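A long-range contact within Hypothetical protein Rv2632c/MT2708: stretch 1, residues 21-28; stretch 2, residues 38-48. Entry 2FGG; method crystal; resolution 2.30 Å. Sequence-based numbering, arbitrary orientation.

Stretch 1, residues 21-28: DERTRAKA
Stretch 2 (38-48) VGVGLARLDPA

Residues 24-28 and 38-43 form neighbouring antiparallel strands: their axes approach to 4.6 Å, their N-to-C directions differ by 165°, and the two stretches bury 654 Å² in total. The register pairs Ala 28 with Gly 39, Lys 27 with Val 40, Ala 26 with Gly 41, Arg 25 with Leu 42 and Thr 24 with Ala 43. CA-CA spacings alternate accordingly: Thr 24 CA to Ala 43 CA, a hydrogen-bonded pair, is 5.3 Å, and Arg 25 CA to Leu 42 CA, a non-hydrogen-bonded one, is 4.5 Å.

Val 38 (phi/psi -128/122, chi1 t) opens the walk. Its CA lies 3.4 Å from Ala 28 O in a CA-H...O contact, and its CG1 is 4.0 Å from Lys 27 CB. Gly 39 (-93/134) closes the first ring of reciprocal bonds: Gly 39 N donates to Ala 28 O at 2.9 Å and Ala 28 N to Gly 39 O at 2.8 Å, with N-H...O angles of 169° and 167°. Both residues are buried, and only the methyl of Ala 28 occupies their shared face.

Val 40 (-119/130, chi1 t) turns to the other face, beside Lys 27 and Arg 25. Its CG1 packs 4.0 Å from Arg 25 CG and 4.3 Å from Lys 27 CG, so aliphatic portions of charged side chains supply apolar contact on a partly exposed surface. Lys 27 is extended, m then t, t, t. Gly 41 (-131/144) repeats the reciprocal pair of hydrogen bonds: Gly 41 N to Ala 26 O and Ala 26 N to Gly 41 O are both 2.8 Å.

Leu 42 (-137/133, chi1 m, chi2 135°) returns to the face of Val 40; its CD2 lies 3.8 Å from Arg 25 CB, where Arg 25 has chi1 t. The Leu 42 CA also approaches Thr 24 O at 3.5 Å, a CA-H...O contact. Ala 43 (-129/140) ends the ladder unevenly. Ala 43 N to Thr 24 O is 2.9 Å and nearly linear at 175°, whereas Thr 24 N to Ala 43 O, though 2.6 Å, is bent to 118° and weak. The small Ala 43 side chain shares a buried face with Thr 24, whose chi1 is 142°.

Beyond it the regular pairing stops. Arg 44 (118/-126) follows a cis peptide, its CA-to-CB bond pointing away; its carbonyl O is 3.4 Å from Glu 22 CG. Arg 23 NH1 and Arg 44 N, 3.2 Å apart, are both donors and form no hydrogen bond. Within stretch 1, Arg 23 NE makes a 2.7 Å salt bridge to Glu 22 OE1.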

ATOM      1  N   ASP A  21     -19.094  -9.454  -2.764  1.00 79.04           N
ATOM      2  CA  ASP A  21     -19.028  -8.182  -3.519  1.00 79.34           C
ATOM      3  C   ASP A  21     -19.665  -6.995  -2.739  1.00 79.33           C
ATOM      4  O   ASP A  21     -20.102  -7.190  -1.598  1.00 79.41           O
ATOM      5  CB  ASP A  21     -19.727  -8.380  -4.880  1.00 79.50           C
ATOM      6  CG  ASP A  21     -18.761  -8.769  -6.006  1.00 79.99           C
ATOM      7  OD1 ASP A  21     -19.237  -9.327  -7.021  1.00 80.77           O
ATOM      8  OD2 ASP A  21     -17.538  -8.513  -5.895  1.00 80.20           O
ATOM      9  N   GLU A  22     -19.766  -5.780  -3.315  1.00 79.15           N
ATOM     10  CA  GLU A  22     -19.647  -5.454  -4.764  1.00 78.76           C
ATOM     11  C   GLU A  22     -18.284  -5.398  -5.523  1.00 78.08           C
ATOM     12  O   GLU A  22     -18.303  -5.690  -6.722  1.00 78.35           O
ATOM     13  CB  GLU A  22     -20.536  -4.244  -5.153  1.00 79.00           C
ATOM     14  CG  GLU A  22     -19.906  -2.846  -4.979  1.00 79.70           C
ATOM     15  CD  GLU A  22     -20.442  -2.072  -3.773  1.00 80.55           C
ATOM     16  OE1 GLU A  22     -19.739  -1.151  -3.302  1.00 80.63           O
ATOM     17  OE2 GLU A  22     -21.566  -2.373  -3.304  1.00 81.15           O
ATOM     18  N   ARG A  23     -17.123  -5.029  -4.957  1.00 76.92           N
ATOM     19  CA  ARG A  23     -16.775  -4.425  -3.652  1.00 75.82           C
ATOM     20  C   ARG A  23     -15.472  -5.099  -3.256  1.00 74.44           C
ATOM     21  O   ARG A  23     -15.369  -5.699  -2.193  1.00 74.34           O
ATOM     22  CB  ARG A  23     -17.803  -4.598  -2.532  1.00 76.18           C
ATOM     23  CG  ARG A  23     -18.015  -3.373  -1.621  1.00 77.89           C
ATOM     24  CD  ARG A  23     -16.948  -2.276  -1.791  1.00 80.65           C
ATOM     25  NE  ARG A  23     -17.543  -0.941  -1.661  1.00 83.00           N
ATOM     26  CZ  ARG A  23     -17.004   0.188  -2.123  1.00 83.97           C
ATOM     27  NH1 ARG A  23     -15.839   0.173  -2.759  1.00 84.61           N
ATOM     28  NH2 ARG A  23     -17.638   1.343  -1.949  1.00 84.41           N
ATOM     29  N   THR A  24     -14.483  -5.010  -4.137  1.00 72.84           N
ATOM     30  CA  THR A  24     -13.200  -5.670  -3.931  1.00 71.27           C
ATOM     31  C   THR A  24     -12.188  -4.787  -3.181  1.00 70.28           C
ATOM     32  O   THR A  24     -12.036  -3.603  -3.475  1.00 70.10           O
ATOM     33  CB  THR A  24     -12.642  -6.284  -5.257  1.00 71.22           C
ATOM     34  OG1 THR A  24     -11.223  -6.117  -5.331  1.00 71.06           O
ATOM     35  CG2 THR A  24     -13.293  -5.656  -6.482  1.00 71.04           C
ATOM     36  N   ARG A  25     -11.519  -5.382  -2.196  1.00 69.17           N
ATOM     37  CA  ARG A  25     -10.587  -4.664  -1.328  1.00 68.29           C
ATOM     38  C   ARG A  25      -9.210  -5.306  -1.326  1.00 67.28           C
ATOM     39  O   ARG A  25      -9.080  -6.518  -1.233  1.00 66.92           O
ATOM     40  CB  ARG A  25     -11.114  -4.618   0.108  1.00 68.65           C
ATOM     41  CG  ARG A  25     -10.218  -3.860   1.082  1.00 69.87           C
ATOM     42  CD  ARG A  25      -9.997  -4.659   2.361  1.00 72.39           C
ATOM     43  NE  ARG A  25     -11.138  -4.579   3.265  1.00 73.96           N
ATOM     44  CZ  ARG A  25     -11.421  -5.476   4.208  1.00 75.24           C
ATOM     45  NH1 ARG A  25     -10.650  -6.545   4.379  1.00 75.64           N
ATOM     46  NH2 ARG A  25     -12.490  -5.307   4.973  1.00 75.41           N
ATOM     47  N   ALA A  26      -8.183  -4.475  -1.420  1.00 66.39           N
ATOM     48  CA  ALA A  26      -6.816  -4.948  -1.316  1.00 65.76           C
ATOM     49  C   ALA A  26      -6.114  -4.359  -0.102  1.00 65.44           C
ATOM     50  O   ALA A  26      -6.323  -3.202   0.264  1.00 65.31           O
ATOM     51  CB  ALA A  26      -6.037  -4.652  -2.580  1.00 65.32           C
ATOM     52  N   LYS A  27      -5.298  -5.196   0.527  1.00 65.17           N
ATOM     53  CA  LYS A  27      -4.423  -4.791   1.604  1.00 64.96           C
ATOM     54  C   LYS A  27      -2.991  -5.109   1.187  1.00 65.08           C
ATOM     55  O   LYS A  27      -2.711  -6.230   0.760  1.00 65.16           O
ATOM     56  CB  LYS A  27      -4.800  -5.522   2.888  1.00 64.71           C
ATOM     57  CG  LYS A  27      -6.088  -5.005   3.513  1.00 64.69           C
ATOM     58  CD  LYS A  27      -6.539  -5.854   4.684  1.00 63.47           C
ATOM     59  CE  LYS A  27      -7.658  -5.169   5.420  1.00 63.36           C
ATOM     60  NZ  LYS A  27      -7.798  -5.721   6.788  1.00 64.13           N
ATOM     61  N   ALA A  28      -2.109  -4.106   1.264  1.00 65.10           N
ATOM     62  CA  ALA A  28      -0.672  -4.276   1.004  1.00 65.10           C
ATOM     63  C   ALA A  28       0.129  -4.054   2.289  1.00 65.34           C
ATOM     64  O   ALA A  28       0.237  -2.929   2.775  1.00 65.55           O
ATOM     65  CB  ALA A  28      -0.211  -3.334  -0.085  1.00 65.19           C
ATOM     66  N   VAL A  38       0.189  -1.087   6.585  1.00 68.35           N
ATOM     67  CA  VAL A  38      -0.815  -1.649   5.689  1.00 66.50           C
ATOM     68  C   VAL A  38      -1.466  -0.550   4.879  1.00 65.52           C
ATOM     69  O   VAL A  38      -2.027   0.393   5.425  1.00 65.37           O
ATOM     70  CB  VAL A  38      -1.908  -2.443   6.446  1.00 66.46           C
ATOM     71  CG1 VAL A  38      -2.799  -3.192   5.465  1.00 65.71           C
ATOM     72  CG2 VAL A  38      -1.284  -3.414   7.423  1.00 66.04           C
ATOM     73  N   GLY A  39      -1.372  -0.681   3.566  1.00 64.65           N
ATOM     74  CA  GLY A  39      -2.108   0.167   2.645  1.00 63.83           C
ATOM     75  C   GLY A  39      -3.404  -0.528   2.292  1.00 63.13           C
ATOM     76  O   GLY A  39      -3.411  -1.726   2.015  1.00 62.87           O
ATOM     77  N   VAL A  40      -4.507   0.213   2.325  1.00 62.48           N
ATOM     78  CA  VAL A  40      -5.814  -0.364   2.045  1.00 61.89           C
ATOM     79  C   VAL A  40      -6.429   0.329   0.838  1.00 61.67           C
ATOM     80  O   VAL A  40      -6.452   1.554   0.771  1.00 61.57           O
ATOM     81  CB  VAL A  40      -6.751  -0.282   3.274  1.00 61.90           C
ATOM     82  CG1 VAL A  40      -7.958  -1.191   3.087  1.00 61.77           C
ATOM     83  CG2 VAL A  40      -6.010  -0.679   4.543  1.00 61.55           C
ATOM     84  N   GLY A  41      -6.905  -0.472  -0.113  1.00 61.64           N
ATOM     85  CA  GLY A  41      -7.553   0.026  -1.321  1.00 62.00           C
ATOM     86  C   GLY A  41      -8.884  -0.650  -1.615  1.00 62.29           C
ATOM     87  O   GLY A  41      -9.044  -1.839  -1.373  1.00 61.84           O
ATOM     88  N   LEU A  42      -9.834   0.117  -2.148  1.00 62.99           N
ATOM     89  CA  LEU A  42     -11.188  -0.368  -2.401  1.00 64.10           C
ATOM     90  C   LEU A  42     -11.723   0.074  -3.750  1.00 64.74           C
ATOM     91  O   LEU A  42     -11.606   1.239  -4.111  1.00 64.67           O
ATOM     92  CB  LEU A  42     -12.131   0.150  -1.319  1.00 64.12           C
ATOM     93  CG  LEU A  42     -12.126  -0.594   0.010  1.00 64.87           C
ATOM     94  CD1 LEU A  42     -12.101   0.387   1.168  1.00 65.65           C
ATOM     95  CD2 LEU A  42     -13.335  -1.519   0.094  1.00 65.91           C
ATOM     96  N   ALA A  43     -12.303  -0.874  -4.478  1.00 65.93           N
ATOM     97  CA  ALA A  43     -13.097  -0.627  -5.677  1.00 67.46           C
ATOM     98  C   ALA A  43     -14.378  -1.406  -5.408  1.00 68.72           C
ATOM     99  O   ALA A  43     -14.258  -2.509  -4.895  1.00 69.08           O
ATOM    100  CB  ALA A  43     -12.378  -1.189  -6.873  1.00 67.30           C
ATOM    101  N   ARG A  44     -15.603  -0.950  -5.715  1.00 70.58           N
ATOM    102  CA  ARG A  44     -16.082   0.083  -6.664  1.00 72.46           C
ATOM    103  C   ARG A  44     -16.963  -0.690  -7.646  1.00 73.15           C
ATOM    104  O   ARG A  44     -17.885  -1.381  -7.215  1.00 73.39           O
ATOM    105  CB  ARG A  44     -14.990   0.903  -7.380  1.00 72.62           C
ATOM    106  CG  ARG A  44     -14.833   2.351  -6.874  1.00 73.38           C
ATOM    107  CD  ARG A  44     -14.075   3.237  -7.865  1.00 73.59           C
ATOM    108  NE  ARG A  44     -14.953   4.077  -8.686  1.00 77.34           N
ATOM    109  CZ  ARG A  44     -15.234   3.869  -9.976  1.00 78.91           C
ATOM    110  NH1 ARG A  44     -14.711   2.833 -10.629  1.00 79.38           N
ATOM    111  NH2 ARG A  44     -16.048   4.704 -10.621  1.00 79.56           N
ATOM    112  N   LEU A  45     -16.674  -0.560  -8.944  1.00 74.32           N
ATOM    113  CA  LEU A  45     -17.200  -1.410 -10.040  1.00 75.39           C
ATOM    114  C   LEU A  45     -18.397  -2.353  -9.755  1.00 76.23           C
ATOM    115  O   LEU A  45     -18.215  -3.378  -9.092  1.00 76.47           O
ATOM    116  CB  LEU A  45     -16.049  -2.237 -10.659  1.00 75.32           C
ATOM    117  CG  LEU A  45     -14.895  -1.632 -11.486  1.00 75.38           C
ATOM    118  CD1 LEU A  45     -15.366  -1.013 -12.797  1.00 75.95           C
ATOM    119  CD2 LEU A  45     -14.067  -0.624 -10.708  1.00 75.21           C
ATOM    120  N   ASP A  46     -19.611  -2.050 -10.245  1.00 77.15           N
ATOM    121  CA  ASP A  46     -20.014  -0.788 -10.910  1.00 78.07           C
ATOM    122  C   ASP A  46     -21.465  -0.698 -11.478  1.00 78.44           C
ATOM    123  O   ASP A  46     -21.703   0.114 -12.380  1.00 78.56           O
ATOM    124  CB  ASP A  46     -18.994  -0.328 -11.982  1.00 78.22           C
ATOM    125  CG  ASP A  46     -18.975  -1.219 -13.233  1.00 78.97           C
ATOM    126  OD1 ASP A  46     -19.849  -2.106 -13.395  1.00 79.20           O
ATOM    127  OD2 ASP A  46     -18.068  -1.009 -14.072  1.00 79.75           O
ATOM    128  N   PRO A  47     -22.440  -1.507 -10.980  1.00 78.86           N
ATOM    129  CA  PRO A  47     -22.487  -2.681 -10.080  1.00 79.09           C
ATOM    130  C   PRO A  47     -21.748  -4.006 -10.444  1.00 79.22           C
ATOM    131  O   PRO A  47     -20.861  -4.364  -9.665  1.00 79.27           O
ATOM    132  CB  PRO A  47     -23.996  -2.881  -9.809  1.00 79.18           C
ATOM    133  CG  PRO A  47     -24.629  -1.567 -10.158  1.00 79.06           C
ATOM    134  CD  PRO A  47     -23.809  -1.056 -11.310  1.00 78.95           C
ATOM    135  N   ALA A  48     -22.025  -4.762 -11.529  1.00 79.32           N
ATOM    136  CA  ALA A  48     -22.961  -4.582 -12.690  1.00 79.45           C
ATOM    137  C   ALA A  48     -22.600  -3.570 -13.814  1.00 79.46           C
ATOM    138  O   ALA A  48     -22.845  -2.373 -13.688  1.00 79.60           O
ATOM    139  CB  ALA A  48     -24.461  -4.514 -12.277  1.00 79.38           C
TER